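Local coordinates for propionate kinase (Francisella tularensis subsp. tularensis, PDB 3KHY), which probably catalyses the reversible transfer of a phosphate group from ATP to acetate, giving acetyl phosphate and ADP, with magnesium as cofactor, at residues Gln147-Tyr152 with Ser215-Met220; Glu183-Ile188 with Met366-Asn371. All coordinates share one frame; numbering follows the deposited sequence.

Contact 1: residues Gln147-Tyr152 with Ser215-Met220; sequences QTMPSY and SIDTSM
The hydroxyl OG1 of Thr148 donates a hydrogen bond to Ser215 O at 2.6 Å and accepts one from a water whose oxygen lies 2.7 Å away. With chi1 at 48°, OG1 sits between the backbone N and the carbonyl carbon of its own residue; it meets Ser215 O in the carbonyl plane, on a lone pair, with a C=O...OG1 angle of 131°. The same water accepts from Ser215 N at 3.0 Å, so both backbone polar atoms of Ser215 are tied to one threonine oxygen, directly or through a single water. A small polar side chain can in this way anchor a loop to the rim of a sheet. Here the rim is strand 214-218, paired with strand 205-211 and outermost within this chain in a five-stranded sheet of this acetokinase-family enzyme, a member of the actin-like ATPase clan. Further along, Met149, present as selenomethionine, lies over the strand backbone, its CG 3.6 Å from Ile216 O. Its SE rests 4.0 Å from Thr218 CG2, the two side chains crossing at about a right angle. Pro150, at the N-cap position of helix 151-154, brings its CD to 4.0 Å from Ile216 CG1. Ile216 O is buried beneath Met149 and Pro150 without a hydrogen-bonding partner in the model. Thr218 OG1 bonds to Thr208 on the neighbouring strand, while the OD2 of Asp217 reaches Tyr310 and makes a salt bridge with Lys302 of the second subunit.

Contact 2: residues Glu183-Ile188 with Met366-Asn371; sequences EQAAKI and MVIATN
Ile368 pushes its CD1 methyl against Ala185, in a helix-on-sheet packing of the actin-like ATPase fold: helix 175-188 lies against the end of strand 365-367 and the loop that follows it. The small alanine leaves a hollow in the helix surface, and CD1 reaches down to the backbone, 3.7 Å from Ala185 CA and 3.8 Å from Ala185 CB. On one flank of this hollow stands Ile188, whose CD1 is 4.3 Å from Ile368 CD1; on another, the CB of Gln184 meets Ile368 CG2 at 3.9 Å. With CG1 anti to the carbonyl carbon (chi1 -61°) and CG2 anti to the backbone N, the two branches of Ile368 fit different parts of the helix surface. No hydrogen bond joins the segments, so shape does the work. The chain of Gln184 bends at chi2 (-59°) and its amide leads off from Ile368; OE1 accepts a bond from Lys187 NZ. Ile188 also meets Met366 (selenomethionine), which runs past it in the opposite direction. The Met366 chain bends at chi3, 68°, and the terminal CE nestles in the fork of Ile188, 3.8 Å from both CG2 and CD1.

Overall arrangement
Contacts 1 and 2 illustrate how opposite edge strands of one five-stranded sheet, as counted within the chain, take on different partners, a loop at 214-218 and a helix at 365-367. The contact centres lie 20 Å apart, and their nearest atoms remain about 10 Å from one another, so they do not touch. Along the sequence their segments alternate. The side chain of Thr218 in contact 1 is about 7 Å from that of His174, a predicted transition-state stabiliser just before the helix used in contact 2. In contact 2, the side chain of Ile368 is about 7 Å from that of Glu325, predicted to bind ATP. His200, also predicted to bind ATP, has its side chain about 8 Å from that of Thr218 and about 10 Å from that of Ile368.

Contact 1: residues Gln147-Tyr152 with Ser215-Met220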
loop_
_atom_site.group_PDB
_atom_site.type_symbol
_atom_site.label_atom_id
_atom_site.label_comp_id
_atom_site.label_asym_id
_atom_site.label_seq_id
_atom_site.Cartn_x
_atom_site.Cartn_y
_atom_site.Cartn_z
ATOM N N GLN A 147 -16.919 -7.460 4.241
ATOM C CA GLN A 147 -17.884 -6.944 3.276
ATOM C C GLN A 147 -18.633 -5.703 3.779
ATOM O O GLN A 147 -19.373 -5.083 3.034
ATOM C CB GLN A 147 -18.840 -8.043 2.799
ATOM C CG GLN A 147 -18.192 -8.982 1.792
ATOM C CD GLN A 147 -17.808 -8.255 0.511
ATOM O OE1 GLN A 147 -18.668 -7.742 -0.205
ATOM N NE2 GLN A 147 -16.513 -8.179 0.237
ATOM N N THR A 148 -18.413 -5.320 5.028
ATOM C CA THR A 148 -18.894 -4.018 5.493
ATOM C C THR A 148 -17.979 -2.840 5.135
ATOM O O THR A 148 -18.319 -1.692 5.398
ATOM C CB THR A 148 -19.116 -4.019 7.012
ATOM O OG1 THR A 148 -17.967 -4.591 7.648
ATOM C CG2 THR A 148 -20.345 -4.842 7.374
HETATM N N MSE A 149 -16.806 -3.094 4.558
HETATM C CA MSE A 149 -15.967 -1.969 4.148
HETATM C C MSE A 149 -16.693 -1.129 3.096
HETATM O O MSE A 149 -17.189 -1.667 2.110
HETATM C CB MSE A 149 -14.646 -2.444 3.527
HETATM C CG MSE A 149 -13.654 -3.084 4.436
HETATM SE SE MSE A 149 -11.989 -3.205 3.383
HETATM C CE MSE A 149 -12.528 -4.661 2.194
ATOM N N PRO A 150 -16.761 0.197 3.292
ATOM C CA PRO A 150 -17.450 0.989 2.267
ATOM C C PRO A 150 -16.626 1.081 0.986
ATOM O O PRO A 150 -15.415 0.859 1.011
ATOM C CB PRO A 150 -17.570 2.375 2.904
ATOM C CG PRO A 150 -16.540 2.404 3.980
ATOM C CD PRO A 150 -16.426 0.992 4.484
ATOM N N SER A 151 -17.286 1.415 -0.115
ATOM C CA SER A 151 -16.646 1.441 -1.432
ATOM C C SER A 151 -15.484 2.410 -1.561
ATOM O O SER A 151 -14.501 2.098 -2.230
ATOM C CB SER A 151 -17.693 1.745 -2.515
ATOM O OG SER A 151 -18.621 0.678 -2.593
ATOM N N TYR A 152 -15.580 3.586 -0.945
ATOM C CA TYR A 152 -14.470 4.538 -1.033
ATOM C C TYR A 152 -13.218 4.018 -0.319
ATOM O O TYR A 152 -12.128 4.568 -0.475
ATOM C CB TYR A 152 -14.858 5.935 -0.517
ATOM C CG TYR A 152 -14.974 6.066 0.987
ATOM C CD1 TYR A 152 -13.907 6.530 1.752
ATOM C CD2 TYR A 152 -16.158 5.746 1.641
ATOM C CE1 TYR A 152 -14.012 6.656 3.139
ATOM C CE2 TYR A 152 -16.274 5.872 3.016
ATOM C CZ TYR A 152 -15.204 6.322 3.759
ATOM O OH TYR A 152 -15.337 6.435 5.129
ATOM N N SER A 215 -15.971 -4.578 10.406
ATOM C CA SER A 215 -14.757 -4.246 9.661
ATOM C C SER A 215 -14.993 -2.995 8.798
ATOM O O SER A 215 -15.984 -2.911 8.074
ATOM C CB SER A 215 -14.335 -5.429 8.773
ATOM O OG SER A 215 -13.226 -5.068 7.951
ATOM N N ILE A 216 -14.101 -2.012 8.901
ATOM C CA ILE A 216 -14.186 -0.817 8.077
ATOM C C ILE A 216 -12.982 -0.695 7.141
ATOM O O ILE A 216 -13.048 -0.007 6.128
ATOM C CB ILE A 216 -14.333 0.465 8.943
ATOM C CG1 ILE A 216 -14.726 1.666 8.086
ATOM C CG2 ILE A 216 -13.041 0.774 9.706
ATOM C CD1 ILE A 216 -15.119 2.883 8.927
ATOM N N ASP A 217 -11.877 -1.365 7.480
ATOM C CA ASP A 217 -10.678 -1.334 6.631
ATOM C C ASP A 217 -9.819 -2.525 7.040
ATOM O O ASP A 217 -9.897 -2.986 8.168
ATOM C CB ASP A 217 -9.929 -0.011 6.832
ATOM C CG ASP A 217 -8.980 0.343 5.673
ATOM O OD1 ASP A 217 -8.733 -0.485 4.764
ATOM O OD2 ASP A 217 -8.451 1.473 5.703
ATOM N N THR A 218 -9.017 -3.035 6.115
ATOM C CA THR A 218 -8.168 -4.172 6.412
ATOM C C THR A 218 -7.015 -4.194 5.428
ATOM O O THR A 218 -7.090 -3.577 4.349
ATOM C CB THR A 218 -8.974 -5.481 6.353
ATOM O OG1 THR A 218 -8.199 -6.539 6.891
ATOM C CG2 THR A 218 -9.375 -5.802 4.909
ATOM N N SER A 219 -5.957 -4.916 5.783
ATOM C CA SER A 219 -4.673 -4.780 5.086
ATOM C C SER A 219 -4.463 -5.691 3.865
ATOM O O SER A 219 -3.731 -5.324 2.941
ATOM C CB SER A 219 -3.512 -4.916 6.074
ATOM O OG SER A 219 -3.431 -6.232 6.582
HETATM N N MSE A 220 -5.084 -6.872 3.847
HETATM C CA MSE A 220 -4.980 -7.731 2.653
HETATM C C MSE A 220 -5.819 -7.158 1.511
HETATM O O MSE A 220 -6.607 -6.256 1.729
HETATM C CB MSE A 220 -5.357 -9.180 2.965
HETATM C CG MSE A 220 -4.249 -9.915 3.720
HETATM SE SE MSE A 220 -4.872 -11.576 4.509
HETATM C CE MSE A 220 -3.129 -12.382 4.920
HETATM O O HOH W 1 -17.991 -6.588 9.453
#

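Contact 2: residues Glu183-Ile188 with Met366-Asn371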
loop_
_atom_site.group_PDB
_atom_site.type_symbol
_atom_site.label_atom_id
_atom_site.label_comp_id
_atom_site.label_asym_id
_atom_site.label_seq_id
_atom_site.Cartn_x
_atom_site.Cartn_y
_atom_site.Cartn_z
ATOM N N GLU A 183 -15.164 -10.164 18.425
ATOM C CA GLU A 183 -16.258 -10.608 19.297
ATOM C C GLU A 183 -15.794 -10.880 20.723
ATOM O O GLU A 183 -16.490 -10.530 21.669
ATOM C CB GLU A 183 -16.989 -11.831 18.739
ATOM C CG GLU A 183 -17.866 -11.485 17.555
ATOM C CD GLU A 183 -18.696 -12.650 17.070
ATOM O OE1 GLU A 183 -18.604 -13.756 17.659
ATOM O OE2 GLU A 183 -19.438 -12.456 16.091
ATOM N N GLN A 184 -14.623 -11.502 20.875
ATOM C CA GLN A 184 -14.086 -11.794 22.204
ATOM C C GLN A 184 -13.699 -10.502 22.915
ATOM O O GLN A 184 -13.928 -10.353 24.114
ATOM C CB GLN A 184 -12.888 -12.742 22.129
ATOM C CG GLN A 184 -13.231 -14.129 21.629
ATOM C CD GLN A 184 -14.279 -14.811 22.506
ATOM O OE1 GLN A 184 -15.292 -15.301 22.015
ATOM N NE2 GLN A 184 -14.044 -14.819 23.807
ATOM N N ALA A 185 -13.134 -9.559 22.164
ATOM C CA ALA A 185 -12.735 -8.275 22.730
ATOM C C ALA A 185 -13.957 -7.554 23.279
ATOM O O ALA A 185 -13.899 -6.912 24.331
ATOM C CB ALA A 185 -12.040 -7.418 21.677
ATOM N N ALA A 186 -15.070 -7.679 22.570
ATOM C CA ALA A 186 -16.313 -7.040 22.994
ATOM C C ALA A 186 -16.797 -7.605 24.325
ATOM O O ALA A 186 -17.342 -6.876 25.154
ATOM C CB ALA A 186 -17.388 -7.192 21.921
ATOM N N LYS A 187 -16.601 -8.901 24.539
ATOM C CA LYS A 187 -17.001 -9.503 25.814
ATOM C C LYS A 187 -16.201 -8.943 26.993
ATOM O O LYS A 187 -16.679 -8.918 28.128
ATOM C CB LYS A 187 -16.842 -11.024 25.783
ATOM C CG LYS A 187 -17.737 -11.736 24.794
ATOM C CD LYS A 187 -17.591 -13.240 24.945
ATOM C CE LYS A 187 -17.995 -13.970 23.677
ATOM N NZ LYS A 187 -17.613 -15.416 23.729
ATOM N N ILE A 188 -14.979 -8.501 26.723
ATOM C CA ILE A 188 -14.058 -8.117 27.786
ATOM C C ILE A 188 -14.071 -6.614 28.081
ATOM O O ILE A 188 -13.966 -6.210 29.240
ATOM C CB ILE A 188 -12.600 -8.569 27.456
ATOM C CG1 ILE A 188 -12.535 -10.081 27.228
ATOM C CG2 ILE A 188 -11.640 -8.168 28.564
ATOM C CD1 ILE A 188 -11.217 -10.558 26.620
HETATM N N MSE A 366 -3.952 -5.630 23.994
HETATM C CA MSE A 366 -4.448 -6.917 24.448
HETATM C C MSE A 366 -3.831 -8.050 23.672
HETATM O O MSE A 366 -3.322 -7.857 22.574
HETATM C CB MSE A 366 -5.979 -7.000 24.293
HETATM C CG MSE A 366 -6.709 -5.852 24.968
HETATM SE SE MSE A 366 -8.660 -5.912 24.800
HETATM C CE MSE A 366 -9.008 -7.512 25.914
ATOM N N VAL A 367 -3.868 -9.228 24.276
ATOM C CA VAL A 367 -3.578 -10.461 23.577
ATOM C C VAL A 367 -4.797 -11.359 23.740
ATOM O O VAL A 367 -5.206 -11.667 24.859
ATOM C CB VAL A 367 -2.358 -11.183 24.161
ATOM C CG1 VAL A 367 -2.135 -12.489 23.420
ATOM C CG2 VAL A 367 -1.120 -10.297 24.081
ATOM N N ILE A 368 -5.373 -11.778 22.620
ATOM C CA ILE A 368 -6.549 -12.639 22.638
ATOM C C ILE A 368 -6.300 -13.781 21.665
ATOM O O ILE A 368 -5.934 -13.553 20.511
ATOM C CB ILE A 368 -7.810 -11.851 22.203
ATOM C CG1 ILE A 368 -8.066 -10.687 23.164
ATOM C CG2 ILE A 368 -9.028 -12.785 22.118
ATOM C CD1 ILE A 368 -9.340 -9.865 22.816
ATOM N N ALA A 369 -6.469 -15.009 22.130
ATOM C CA ALA A 369 -6.200 -16.171 21.290
ATOM C C ALA A 369 -7.299 -16.297 20.253
ATOM O O ALA A 369 -8.476 -16.200 20.581
ATOM C CB ALA A 369 -6.124 -17.438 22.142
ATOM N N THR A 370 -6.931 -16.504 19.000
ATOM C CA THR A 370 -7.960 -16.696 17.986
ATOM C C THR A 370 -8.362 -18.176 17.943
ATOM O O THR A 370 -7.626 -19.044 18.411
ATOM C CB THR A 370 -7.532 -16.172 16.598
ATOM O OG1 THR A 370 -8.660 -16.178 15.715
ATOM C CG2 THR A 370 -6.433 -17.021 15.990
ATOM N N ASN A 371 -9.543 -18.461 17.408
ATOM C CA ASN A 371 -10.011 -19.842 17.326
ATOM C C ASN A 371 -10.964 -19.921 16.143
ATOM O O ASN A 371 -12.182 -19.888 16.303
ATOM C CB ASN A 371 -10.709 -20.273 18.626
ATOM C CG ASN A 371 -10.954 -21.784 18.693
ATOM O OD1 ASN A 371 -10.960 -22.476 17.669
ATOM N ND2 ASN A 371 -11.153 -22.296 19.898
#